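Local coordinates for hypothetical protein Atu1913 (Agrobacterium tumefaciens str., PDB 2B1Y), which is of unknown function, carries a DUF1883 domain and, in the crystal, forms beta-sheets with strands of a second copy of itself, at the interface of chains A and B. Sequence-based numbering; all coordinates share one arbitrary frame. Chains: chain A/B, hypothetical protein Atu1913.

Contact 1: the interface of chains A and B. Residues chain A 33-35, 39, 43; chain B 49-51, 74.
A:Arg33 lays its side chain across the ring of B:Tyr51, an example of an arginine whose carbon stem does most of the packing. CB starts at the ring's rim, 3.5 Å from B:Tyr51 CD2, and CG passes by CD2 and CE2. CD then stands over the centre of the face, 3.8 Å from the ring centroid, as a CH-pi contact. At the tip, the guanidinium takes part too: NH2 lies by the ring's rim near CE1, 3.7 Å from B:Tyr51 OH, with its plane turned 57° from the ring. The stem is extended from CG to NE (chi2 -171°), which is what lets it span the ring.

The backbone beneath joins strand 30-36 to strand 69-76 of the partner: A:Arg33 N donates to B:Ile74 O at 2.9 Å, and B:Ile74 N donates nearly straight to A:Arg33 O at 2.8 Å. Beyond this bridge lies an apolar cluster. The selenomethionine A:Met35 bends at chi3 to bring CE within 3.5 Å of B:Ile74 CG1, while its selenium lies in plane at the edge of the B:Phe49 ring. A:Phe43 meets B:Ile74 CG2 with CZ.

At the polar margin, A:Asn39 ND2 lies 2.9 Å from B:Lys50 N. Both would donate, so the modelled amide orientation is doubtful; turned over, it would set oxygen opposite B:Lys50 N and nitrogen towards water 1. That water links the atom modelled as OD1 to B:Lys50 O, 3.0 Å from the latter.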
# COMPACT_ATOMS: atom_id res chain seq x y z
N ARG A 33 -6.10 -11.85 2.02
CA ARG A 33 -4.70 -11.65 2.41
C ARG A 33 -4.53 -12.20 3.81
O ARG A 33 -5.20 -11.73 4.74
CB ARG A 33 -4.36 -10.16 2.43
CG ARG A 33 -4.92 -9.33 1.31
CD ARG A 33 -4.31 -7.92 1.35
NE ARG A 33 -5.14 -6.95 0.66
CZ ARG A 33 -4.69 -5.87 0.02
NH1 ARG A 33 -5.58 -5.05 -0.54
NH2 ARG A 33 -3.39 -5.64 -0.09
N LEU A 34 -3.62 -13.16 3.97
CA LEU A 34 -3.26 -13.71 5.24
C LEU A 34 -1.93 -13.06 5.64
O LEU A 34 -1.00 -13.06 4.85
CB LEU A 34 -3.08 -15.22 5.07
CG LEU A 34 -2.52 -15.93 6.32
CD1 LEU A 34 -3.54 -15.92 7.49
CD2 LEU A 34 -2.08 -17.38 5.96
N MSE A 35 -1.83 -12.52 6.85
CA MSE A 35 -0.63 -11.78 7.25
C MSE A 35 -0.34 -11.88 8.73
O MSE A 35 -1.22 -12.20 9.54
CB MSE A 35 -0.80 -10.29 6.87
CG MSE A 35 -2.05 -9.66 7.52
SE MSE A 35 -2.37 -7.84 6.91
CE MSE A 35 -3.23 -8.24 5.24
N ASN A 39 2.53 -7.13 9.88
CA ASN A 39 1.97 -6.76 8.60
C ASN A 39 0.55 -6.25 8.69
O ASN A 39 0.17 -5.39 7.90
CB ASN A 39 2.15 -7.91 7.64
CG ASN A 39 3.61 -8.02 7.19
OD1 ASN A 39 4.31 -9.01 7.44
ND2 ASN A 39 4.07 -7.00 6.52
N PHE A 43 -0.81 -2.83 7.15
CA PHE A 43 -2.09 -2.73 6.46
C PHE A 43 -2.96 -1.56 6.99
O PHE A 43 -3.51 -0.77 6.21
CB PHE A 43 -2.87 -4.05 6.58
CG PHE A 43 -4.22 -4.02 5.94
CD1 PHE A 43 -4.36 -4.23 4.56
CD2 PHE A 43 -5.37 -3.83 6.71
CE1 PHE A 43 -5.62 -4.21 3.96
CE2 PHE A 43 -6.61 -3.81 6.10
CZ PHE A 43 -6.72 -4.03 4.73
N PHE B 49 5.54 -4.15 3.54
CA PHE B 49 4.24 -4.84 3.69
C PHE B 49 4.22 -6.14 2.88
O PHE B 49 4.42 -6.14 1.65
CB PHE B 49 3.10 -3.90 3.28
CG PHE B 49 1.75 -4.54 3.34
CD1 PHE B 49 1.34 -5.30 4.45
CD2 PHE B 49 0.83 -4.31 2.29
CE1 PHE B 49 0.05 -5.87 4.51
CE2 PHE B 49 -0.46 -4.86 2.34
CZ PHE B 49 -0.84 -5.65 3.43
N LYS B 50 4.03 -7.25 3.59
CA LYS B 50 4.04 -8.58 2.97
C LYS B 50 2.80 -9.36 3.40
O LYS B 50 2.37 -9.25 4.56
CB LYS B 50 5.27 -9.39 3.42
CG LYS B 50 6.65 -8.73 3.14
CD LYS B 50 6.99 -8.79 1.66
CE LYS B 50 8.42 -8.28 1.44
NZ LYS B 50 8.71 -8.38 -0.03
N TYR B 51 2.25 -10.16 2.48
CA TYR B 51 1.13 -11.02 2.82
C TYR B 51 1.04 -12.16 1.81
O TYR B 51 1.69 -12.14 0.75
CB TYR B 51 -0.22 -10.24 2.89
CG TYR B 51 -0.58 -9.64 1.54
CD1 TYR B 51 -0.13 -8.37 1.18
CD2 TYR B 51 -1.33 -10.36 0.61
CE1 TYR B 51 -0.45 -7.81 -0.08
CE2 TYR B 51 -1.64 -9.84 -0.63
CZ TYR B 51 -1.20 -8.56 -0.97
OH TYR B 51 -1.53 -8.07 -2.21
N ILE B 74 -7.45 -10.86 6.10
CA ILE B 74 -8.18 -9.70 5.60
C ILE B 74 -8.91 -10.10 4.36
O ILE B 74 -8.31 -10.68 3.46
CB ILE B 74 -7.22 -8.53 5.25
CG1 ILE B 74 -6.53 -8.04 6.51
CG2 ILE B 74 -7.95 -7.41 4.47
CD1 ILE B 74 -7.41 -7.61 7.62
O HOH W 1 2.55 -11.39 6.59

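Contact 2: the interface of chains A and B. Residues chain A 73, 87-89; chain B 22-24.
The flat groups meeting between A:Lys89 and B:Glu23 are peptide units and a carboxylate; none of the residues meeting here is aromatic. The two residues exchange a pair of backbone bonds, as neighbours in an antiparallel sheet do. A:Lys89 N gives its hydrogen to B:Glu23 O at 2.9 Å, tilted 20° from that carbonyl's plane. B:Glu23 N returns a straighter bond, 171° at the hydrogen, to A:Lys89 O at 2.8 Å. Strand 86-91 of chain A is thereby paired with strand 21-26 of chain B, and the bridge continues to A:Val88 and B:Ile24.

On one side of this pairing the long polar side chains run together. CG of B:Glu23 is anti to its backbone N (chi1 -179°), as is CG of A:Lys89, and the two chains lie alongside each other. OE1 of the carboxylate lies 4.1 Å from A:Lys89 CD, yet NZ of A:Lys89 is 5.4 Å from OE1 of B:Glu23, so any attraction would act at a distance.

The opposite side is aliphatic. A:Val88 CG2 lies beside B:Ile24 CG1, 3.9 Å away, and also approaches B:Leu22 CB. From strand 69-76, A:Leu73 reaches toward B:Ile24 tip to tip, its CD1 methyl 3.9 Å from the isoleucine's CD1.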
# COMPACT_ATOMS: atom_id res chain seq x y z
N LEU A 73 8.53 14.17 -1.85
CA LEU A 73 8.25 13.74 -3.21
C LEU A 73 8.91 12.38 -3.38
O LEU A 73 10.13 12.24 -3.12
CB LEU A 73 8.84 14.73 -4.22
CG LEU A 73 8.66 14.27 -5.67
CD1 LEU A 73 7.18 14.37 -5.98
CD2 LEU A 73 9.50 15.12 -6.58
N SER A 87 14.84 14.39 -11.42
CA SER A 87 15.25 15.67 -10.85
C SER A 87 13.99 16.45 -10.53
O SER A 87 12.91 16.20 -11.11
CB SER A 87 16.21 16.42 -11.77
OG SER A 87 15.53 16.94 -12.89
N VAL A 88 14.10 17.35 -9.55
CA VAL A 88 12.98 18.19 -9.16
C VAL A 88 13.45 19.65 -8.98
O VAL A 88 14.49 19.92 -8.36
CB VAL A 88 12.20 17.64 -7.90
CG1 VAL A 88 13.08 17.49 -6.69
CG2 VAL A 88 10.96 18.52 -7.58
N LYS A 89 12.71 20.59 -9.56
CA LYS A 89 13.02 22.01 -9.47
C LYS A 89 11.81 22.61 -8.79
O LYS A 89 10.67 22.34 -9.19
CB LYS A 89 13.25 22.61 -10.87
CG LYS A 89 13.76 24.02 -10.90
CD LYS A 89 13.87 24.54 -12.33
CE LYS A 89 15.16 25.34 -12.50
NZ LYS A 89 15.13 26.48 -13.50
N LEU B 22 6.19 22.10 -8.25
CA LEU B 22 7.33 21.24 -8.42
C LEU B 22 7.41 20.84 -9.89
O LEU B 22 6.44 20.31 -10.46
CB LEU B 22 7.17 19.99 -7.56
CG LEU B 22 6.81 20.22 -6.10
CD1 LEU B 22 6.70 18.86 -5.39
CD2 LEU B 22 7.85 21.11 -5.46
N GLU B 23 8.56 21.12 -10.50
CA GLU B 23 8.81 20.68 -11.85
C GLU B 23 9.68 19.41 -11.85
O GLU B 23 10.87 19.43 -11.46
CB GLU B 23 9.47 21.82 -12.66
CG GLU B 23 9.75 21.41 -14.12
CD GLU B 23 10.03 22.59 -15.02
OE1 GLU B 23 11.15 23.10 -14.98
OE2 GLU B 23 9.12 23.03 -15.75
N ILE B 24 9.10 18.29 -12.27
CA ILE B 24 9.75 17.01 -12.00
C ILE B 24 10.14 16.34 -13.31
O ILE B 24 9.27 16.20 -14.19
CB ILE B 24 8.77 16.08 -11.21
CG1 ILE B 24 8.32 16.77 -9.91
CG2 ILE B 24 9.38 14.69 -10.99
CD1 ILE B 24 7.00 16.28 -9.43

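Contact 3: the interface of chains A and B. Residues chain A 25-28; chain B 84-86.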
# COMPACT_ATOMS: atom_id res chain seq x y z
N SER A 25 -14.61 -18.66 2.48
CA SER A 25 -15.72 -18.55 1.54
C SER A 25 -15.97 -17.08 1.25
O SER A 25 -15.85 -16.25 2.16
CB SER A 25 -17.02 -19.14 2.13
OG SER A 25 -16.92 -20.57 2.38
N LEU A 26 -16.37 -16.75 0.02
CA LEU A 26 -16.64 -15.35 -0.37
C LEU A 26 -17.80 -15.30 -1.29
O LEU A 26 -17.97 -16.23 -2.07
CB LEU A 26 -15.50 -14.76 -1.17
CG LEU A 26 -14.15 -14.71 -0.55
CD1 LEU A 26 -13.17 -14.42 -1.67
CD2 LEU A 26 -14.16 -13.59 0.41
N SER A 27 -18.55 -14.21 -1.24
CA SER A 27 -19.74 -14.09 -2.08
C SER A 27 -19.45 -13.56 -3.49
O SER A 27 -20.21 -13.82 -4.43
CB SER A 27 -20.77 -13.21 -1.38
OG SER A 27 -20.27 -11.90 -1.29
N SER A 28 -18.36 -12.80 -3.63
CA SER A 28 -18.00 -12.17 -4.92
C SER A 28 -16.48 -11.98 -5.03
O SER A 28 -15.76 -12.13 -4.02
CB SER A 28 -18.73 -10.83 -5.09
OG SER A 28 -18.53 -10.03 -3.95
N ALA B 84 -17.07 -8.21 -0.39
CA ALA B 84 -17.69 -9.54 -0.37
C ALA B 84 -18.14 -9.91 1.05
O ALA B 84 -17.50 -9.48 2.03
CB ALA B 84 -16.65 -10.62 -0.88
N GLU B 85 -19.24 -10.65 1.17
CA GLU B 85 -19.50 -11.41 2.39
C GLU B 85 -18.51 -12.57 2.44
O GLU B 85 -18.11 -13.14 1.40
CB GLU B 85 -20.90 -12.00 2.43
CG GLU B 85 -21.85 -11.27 3.36
CD GLU B 85 -22.62 -10.22 2.64
OE1 GLU B 85 -23.35 -10.59 1.68
OE2 GLU B 85 -22.51 -9.03 3.04
N SER B 86 -18.15 -12.95 3.65
CA SER B 86 -17.13 -13.95 3.79
C SER B 86 -17.32 -14.78 5.06
O SER B 86 -18.04 -14.39 6.00
CB SER B 86 -15.74 -13.30 3.78
OG SER B 86 -15.53 -12.52 4.96
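An antiparallel strand pair reaches its end here, where strand 21-26 of chain A runs out into a loop and strand 86-91 of chain B begins. The last bridge joins A:Leu26 to B:Ser86. Just past it, A:Ser27 and B:Glu85 clasp each other in a two-bond clamp, an instance of a side chain joining the backbone in bonding where the strand pairing ends. A:Ser27 N donates to B:Glu85 O at 2.9 Å, the donor standing 17° from the carbonyl plane. The answering bond goes to a hydroxyl: B:Glu85 N donates to A:Ser27 OG, also at 2.9 Å. Both are bent, 138° at the hydrogen.

The hydroxyl reaches its donor because OG is set between the backbone N and the carbonyl carbon (chi1 66°), while the main chain at A:Ser27 has already left the extended conformation. OG thus appears to stand in for a strand carbonyl.

Small groups complete the packing. The CD2 methyl of A:Leu26 rests on B:Ser86 CB at 3.7 Å and comes near the methyl of B:Ala84. That same CB of B:Ala84 lies 3.6 Å from A:Ser28 OG and equally close to the A:Ser28 carbonyl oxygen. The small serines and alanine probably help the chains lie side by side. The clamp thus probably caps the intermolecular sheet and fixes the start of strand 86-91 against the partner chain.

Contacts 2 and 3 use the same pair of elements, strand 21-26 of one chain and strand 86-91 of the other, with the chains exchanged. The symmetry twin of contact 3 continues contact 2 along one seam, while the copies given lie on opposite seams, their C-alpha centres about 44 Å apart. The C-alpha centre of contact 1 is about 18 Å from that of contact 3 and 33 Å from that of contact 2. Contact 2 uses A:Leu73 and contact 1 B:Ile74, consecutive positions of strand 69-76 but in different chains. Each sheet draws on both chains, suggesting an intertwined dimer, though the structure alone does not show its state in solution.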